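Local structure of mevalonate 3-kinase (Thermoplasma acidophilum, 4RKS) at residues L280-A290 with V301-L311. The protein phosphorylates the 3-hydroxyl of (R)-mevalonate with ATP, a step of the alternative mevalonate pathway to isoprenoids in extreme acidophiles. Residues are numbered along the deposited sequence; the frame is centred on the assembly and turned at random.
Sequences LKLIRKDYWNA and VAVESENADRL
With CG of Tyr287 wedged between its own backbone N and carbonyl carbon (chi1 59°), the phenol ring reaches across to residues 303-311, while Arg310, its CG anti to the backbone N and its chain extended as far as NE, runs back to meet it. Tyr287 CE1 lies over one face of the guanidinium, 3.5 Å from Arg310 NE, with the two planes 53° apart. Asn307 CB packs against Tyr287 CD2 at 3.6 Å, Val303 CG2 meets the ring edge, and the hydroxyl rests against Leu311. With Tyr287 cut back to an alanine, a gap would probably open between Val303, Asn307 and Leu311, leaving the Arg310 guanidinium freer to swing. Asp286 forms a salt bridge with Arg310, though its modelled length is doubtful.

Farther along, Trp288 CH2 touches Ala302 CB at 3.8 Å; Trp288 NE1 hydrogen-bonds Asp248, and the indole takes a cation-pi contact from Lys244, which also forms a salt bridge with Glu304. One water joins Trp288 O to Glu304 and Asn307 ND2. Arg284 grips Asn289 side-on, NH2 to OD1 at 2.6 Å and NE to the backbone O, and Asn289 ND2 donates almost straight (174°) to Leu280 O. Ala290 and Ala302 form an antiparallel hydrogen-bonded pair, Ala302 N to Ala290 O at 2.8 Å and the return bond weak, in the beta hairpin of strands 289-292 and 298-304 in this GHMP-family kinase's C-terminal domain.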
loop_
_atom_site.group_PDB
_atom_site.type_symbol
_atom_site.label_atom_id
_atom_site.label_comp_id
_atom_site.label_asym_id
_atom_site.label_seq_id
_atom_site.Cartn_x
_atom_site.Cartn_y
_atom_site.Cartn_z
ATOM N N LEU A 280 -23.990 -3.775 4.091
ATOM C CA LEU A 280 -23.507 -3.524 2.732
ATOM C C LEU A 280 -24.178 -4.474 1.741
ATOM O O LEU A 280 -24.544 -4.076 0.637
ATOM C CB LEU A 280 -21.966 -3.662 2.661
ATOM C CG LEU A 280 -21.170 -2.581 3.405
ATOM C CD1 LEU A 280 -19.650 -2.783 3.277
ATOM C CD2 LEU A 280 -21.569 -1.207 2.924
ATOM N N LYS A 281 -24.344 -5.726 2.151
ATOM C CA LYS A 281 -25.050 -6.721 1.352
ATOM C C LYS A 281 -26.504 -6.311 1.074
ATOM O O LYS A 281 -27.064 -6.629 0.028
ATOM C CB LYS A 281 -25.014 -8.073 2.066
ATOM C CG LYS A 281 -25.369 -9.270 1.213
ATOM C CD LYS A 281 -25.120 -10.560 1.995
ATOM C CE LYS A 281 -25.044 -11.780 1.088
ATOM N NZ LYS A 281 -26.367 -12.146 0.515
ATOM N N LEU A 282 -27.104 -5.600 2.022
ATOM C CA LEU A 282 -28.487 -5.153 1.894
ATOM C C LEU A 282 -28.629 -4.032 0.867
ATOM O O LEU A 282 -29.433 -4.127 -0.055
ATOM C CB LEU A 282 -29.020 -4.687 3.249
ATOM C CG LEU A 282 -30.406 -4.032 3.255
ATOM C CD1 LEU A 282 -31.480 -5.020 2.817
ATOM C CD2 LEU A 282 -30.727 -3.447 4.629
ATOM N N ILE A 283 -27.838 -2.975 1.016
ATOM C CA ILE A 283 -27.952 -1.839 0.109
ATOM C C ILE A 283 -27.373 -2.119 -1.270
ATOM O O ILE A 283 -27.606 -1.343 -2.201
ATOM C CB ILE A 283 -27.282 -0.586 0.685
ATOM C CG1 ILE A 283 -25.853 -0.881 1.130
ATOM C CG2 ILE A 283 -28.073 -0.081 1.865
ATOM C CD1 ILE A 283 -25.168 0.316 1.783
ATOM N N ARG A 284 -26.643 -3.227 -1.408
ATOM C CA ARG A 284 -26.072 -3.602 -2.705
ATOM C C ARG A 284 -27.187 -3.851 -3.715
ATOM O O ARG A 284 -27.009 -3.661 -4.918
ATOM C CB ARG A 284 -25.168 -4.839 -2.583
ATOM C CG ARG A 284 -24.397 -5.187 -3.863
ATOM C CD ARG A 284 -23.185 -6.069 -3.582
ATOM N NE ARG A 284 -22.304 -5.480 -2.575
ATOM C CZ ARG A 284 -21.934 -6.086 -1.451
ATOM N NH1 ARG A 284 -22.352 -7.323 -1.186
ATOM N NH2 ARG A 284 -21.136 -5.460 -0.593
ATOM N N LYS A 285 -28.344 -4.263 -3.214
ATOM C CA LYS A 285 -29.500 -4.506 -4.071
ATOM C C LYS A 285 -30.094 -3.188 -4.569
ATOM O O LYS A 285 -30.791 -3.155 -5.580
ATOM C CB LYS A 285 -30.546 -5.324 -3.319
ATOM C CG LYS A 285 -30.055 -6.704 -2.897
ATOM C CD LYS A 285 -31.098 -7.420 -2.050
ATOM C CE LYS A 285 -31.520 -6.565 -0.857
ATOM N NZ LYS A 285 -32.491 -7.262 0.037
ATOM N N ASP A 286 -29.781 -2.107 -3.858
ATOM C CA ASP A 286 -30.280 -0.770 -4.174
ATOM C C ASP A 286 -29.317 -0.016 -5.111
ATOM O O ASP A 286 -29.720 0.483 -6.167
ATOM C CB ASP A 286 -30.515 0.005 -2.866
ATOM C CG ASP A 286 -31.052 1.415 -3.088
ATOM O OD1 ASP A 286 -31.525 1.720 -4.196
ATOM O OD2 ASP A 286 -31.001 2.220 -2.138
ATOM N N TYR A 287 -28.046 0.074 -4.722
ATOM C CA TYR A 287 -27.030 0.611 -5.612
ATOM C C TYR A 287 -25.727 -0.168 -5.445
ATOM O O TYR A 287 -25.504 -0.795 -4.416
ATOM C CB TYR A 287 -26.819 2.106 -5.372
ATOM C CG TYR A 287 -26.388 2.526 -3.976
ATOM C CD1 TYR A 287 -27.329 2.771 -2.978
ATOM C CD2 TYR A 287 -25.039 2.720 -3.670
ATOM C CE1 TYR A 287 -26.937 3.176 -1.708
ATOM C CE2 TYR A 287 -24.639 3.123 -2.408
ATOM C CZ TYR A 287 -25.590 3.347 -1.429
ATOM O OH TYR A 287 -25.186 3.749 -0.172
ATOM N N TRP A 288 -24.877 -0.142 -6.466
ATOM C CA TRP A 288 -23.671 -0.963 -6.455
ATOM C C TRP A 288 -22.681 -0.556 -5.366
ATOM O O TRP A 288 -22.424 0.631 -5.131
ATOM C CB TRP A 288 -22.969 -0.913 -7.810
ATOM C CG TRP A 288 -21.704 -1.740 -7.851
ATOM C CD1 TRP A 288 -21.601 -3.082 -8.119
ATOM C CD2 TRP A 288 -20.368 -1.279 -7.605
ATOM N NE1 TRP A 288 -20.274 -3.481 -8.056
ATOM C CE2 TRP A 288 -19.503 -2.392 -7.743
ATOM C CE3 TRP A 288 -19.816 -0.031 -7.281
ATOM C CZ2 TRP A 288 -18.123 -2.286 -7.581
ATOM C CZ3 TRP A 288 -18.446 0.066 -7.112
ATOM C CH2 TRP A 288 -17.615 -1.057 -7.255
ATOM N N ASN A 289 -22.137 -1.555 -4.695
ATOM C CA ASN A 289 -20.929 -1.372 -3.908
ATOM C C ASN A 289 -20.166 -2.678 -3.874
ATOM O O ASN A 289 -20.702 -3.727 -4.240
ATOM C CB ASN A 289 -21.234 -0.901 -2.488
ATOM C CG ASN A 289 -21.785 -2.007 -1.608
ATOM O OD1 ASN A 289 -21.053 -2.897 -1.163
ATOM N ND2 ASN A 289 -23.086 -1.957 -1.352
ATOM N N ALA A 290 -18.914 -2.592 -3.434
ATOM C CA ALA A 290 -18.070 -3.751 -3.147
ATOM C C ALA A 290 -17.102 -3.332 -2.056
ATOM O O ALA A 290 -16.665 -2.174 -2.038
ATOM C CB ALA A 290 -17.322 -4.213 -4.389
ATOM N N VAL A 301 -14.985 0.636 1.172
ATOM C CA VAL A 301 -16.134 0.398 0.304
ATOM C C VAL A 301 -16.074 1.220 -0.979
ATOM O O VAL A 301 -16.199 2.457 -0.960
ATOM C CB VAL A 301 -17.456 0.691 1.045
ATOM C CG1 VAL A 301 -18.629 0.259 0.205
ATOM C CG2 VAL A 301 -17.470 -0.042 2.364
ATOM N N ALA A 302 -15.866 0.516 -2.090
ATOM C CA ALA A 302 -15.934 1.112 -3.411
ATOM C C ALA A 302 -17.372 1.445 -3.763
ATOM O O ALA A 302 -18.277 0.660 -3.487
ATOM C CB ALA A 302 -15.344 0.177 -4.453
ATOM N N VAL A 303 -17.573 2.590 -4.405
ATOM C CA VAL A 303 -18.906 3.038 -4.762
ATOM C C VAL A 303 -18.830 3.991 -5.957
ATOM O O VAL A 303 -17.815 4.675 -6.162
ATOM C CB VAL A 303 -19.601 3.729 -3.547
ATOM C CG1 VAL A 303 -18.864 5.001 -3.156
ATOM C CG2 VAL A 303 -21.083 4.029 -3.813
ATOM N N GLU A 304 -19.897 4.044 -6.749
ATOM C CA GLU A 304 -19.972 5.029 -7.824
ATOM C C GLU A 304 -20.077 6.429 -7.231
ATOM O O GLU A 304 -20.714 6.636 -6.188
ATOM C CB GLU A 304 -21.142 4.742 -8.752
ATOM C CG GLU A 304 -20.957 3.498 -9.584
ATOM C CD GLU A 304 -22.276 2.979 -10.141
ATOM O OE1 GLU A 304 -23.196 2.722 -9.338
ATOM O OE2 GLU A 304 -22.390 2.823 -11.375
ATOM N N SER A 305 -19.444 7.387 -7.898
ATOM C CA SER A 305 -19.313 8.730 -7.354
ATOM C C SER A 305 -20.675 9.333 -6.998
ATOM O O SER A 305 -20.813 10.001 -5.969
ATOM C CB SER A 305 -18.560 9.632 -8.337
ATOM O OG SER A 305 -17.156 9.451 -8.188
ATOM N N GLU A 306 -21.677 9.056 -7.826
ATOM C CA GLU A 306 -23.019 9.604 -7.633
ATOM C C GLU A 306 -23.658 9.139 -6.316
ATOM O O GLU A 306 -24.548 9.800 -5.788
ATOM C CB GLU A 306 -23.906 9.232 -8.814
ATOM C CG GLU A 306 -23.617 7.857 -9.390
ATOM C CD GLU A 306 -24.522 7.510 -10.563
ATOM O OE1 GLU A 306 -25.666 8.018 -10.606
ATOM O OE2 GLU A 306 -24.088 6.728 -11.440
ATOM N N ASN A 307 -23.175 8.019 -5.778
ATOM C CA ASN A 307 -23.701 7.469 -4.529
ATOM C C ASN A 307 -22.745 7.584 -3.333
ATOM O O ASN A 307 -23.050 7.086 -2.245
ATOM C CB ASN A 307 -24.086 6.006 -4.733
ATOM C CG ASN A 307 -25.122 5.822 -5.823
ATOM O OD1 ASN A 307 -26.141 6.517 -5.854
ATOM N ND2 ASN A 307 -24.863 4.885 -6.732
ATOM N N ALA A 308 -21.613 8.263 -3.518
ATOM C CA ALA A 308 -20.582 8.332 -2.486
ATOM C C ALA A 308 -21.009 9.134 -1.252
ATOM O O ALA A 308 -20.767 8.696 -0.133
ATOM C CB ALA A 308 -19.291 8.916 -3.059
ATOM N N ASP A 309 -21.619 10.303 -1.445
ATOM C CA ASP A 309 -22.069 11.104 -0.300
ATOM C C ASP A 309 -23.164 10.387 0.456
ATOM O O ASP A 309 -23.219 10.441 1.688
ATOM C CB ASP A 309 -22.546 12.489 -0.736
ATOM C CG ASP A 309 -21.389 13.434 -1.015
ATOM O OD1 ASP A 309 -20.388 13.383 -0.269
ATOM O OD2 ASP A 309 -21.470 14.213 -1.986
ATOM N N ARG A 310 -24.030 9.700 -0.281
ATOM C CA ARG A 310 -25.072 8.886 0.336
ATOM C C ARG A 310 -24.497 7.814 1.264
ATOM O O ARG A 310 -24.914 7.685 2.419
ATOM C CB ARG A 310 -25.915 8.230 -0.741
ATOM C CG ARG A 310 -26.924 7.249 -0.220
ATOM C CD ARG A 310 -27.976 7.027 -1.287
ATOM N NE ARG A 310 -28.889 5.949 -0.940
ATOM C CZ ARG A 310 -29.784 5.440 -1.778
ATOM N NH1 ARG A 310 -29.868 5.908 -3.020
ATOM N NH2 ARG A 310 -30.583 4.456 -1.379
ATOM N N LEU A 311 -23.537 7.045 0.752
ATOM C CA LEU A 311 -22.870 6.021 1.559
ATOM C C LEU A 311 -22.157 6.628 2.770
ATOM O O LEU A 311 -22.281 6.144 3.892
ATOM C CB LEU A 311 -21.871 5.239 0.711
ATOM C CG LEU A 311 -21.142 4.122 1.453
ATOM C CD1 LEU A 311 -22.132 3.136 2.087
ATOM C CD2 LEU A 311 -20.216 3.414 0.481
HETATM O O HOH W 1 -22.610 2.825 -6.675
HETATM O O HOH W 2 -25.329 1.646 -8.890
#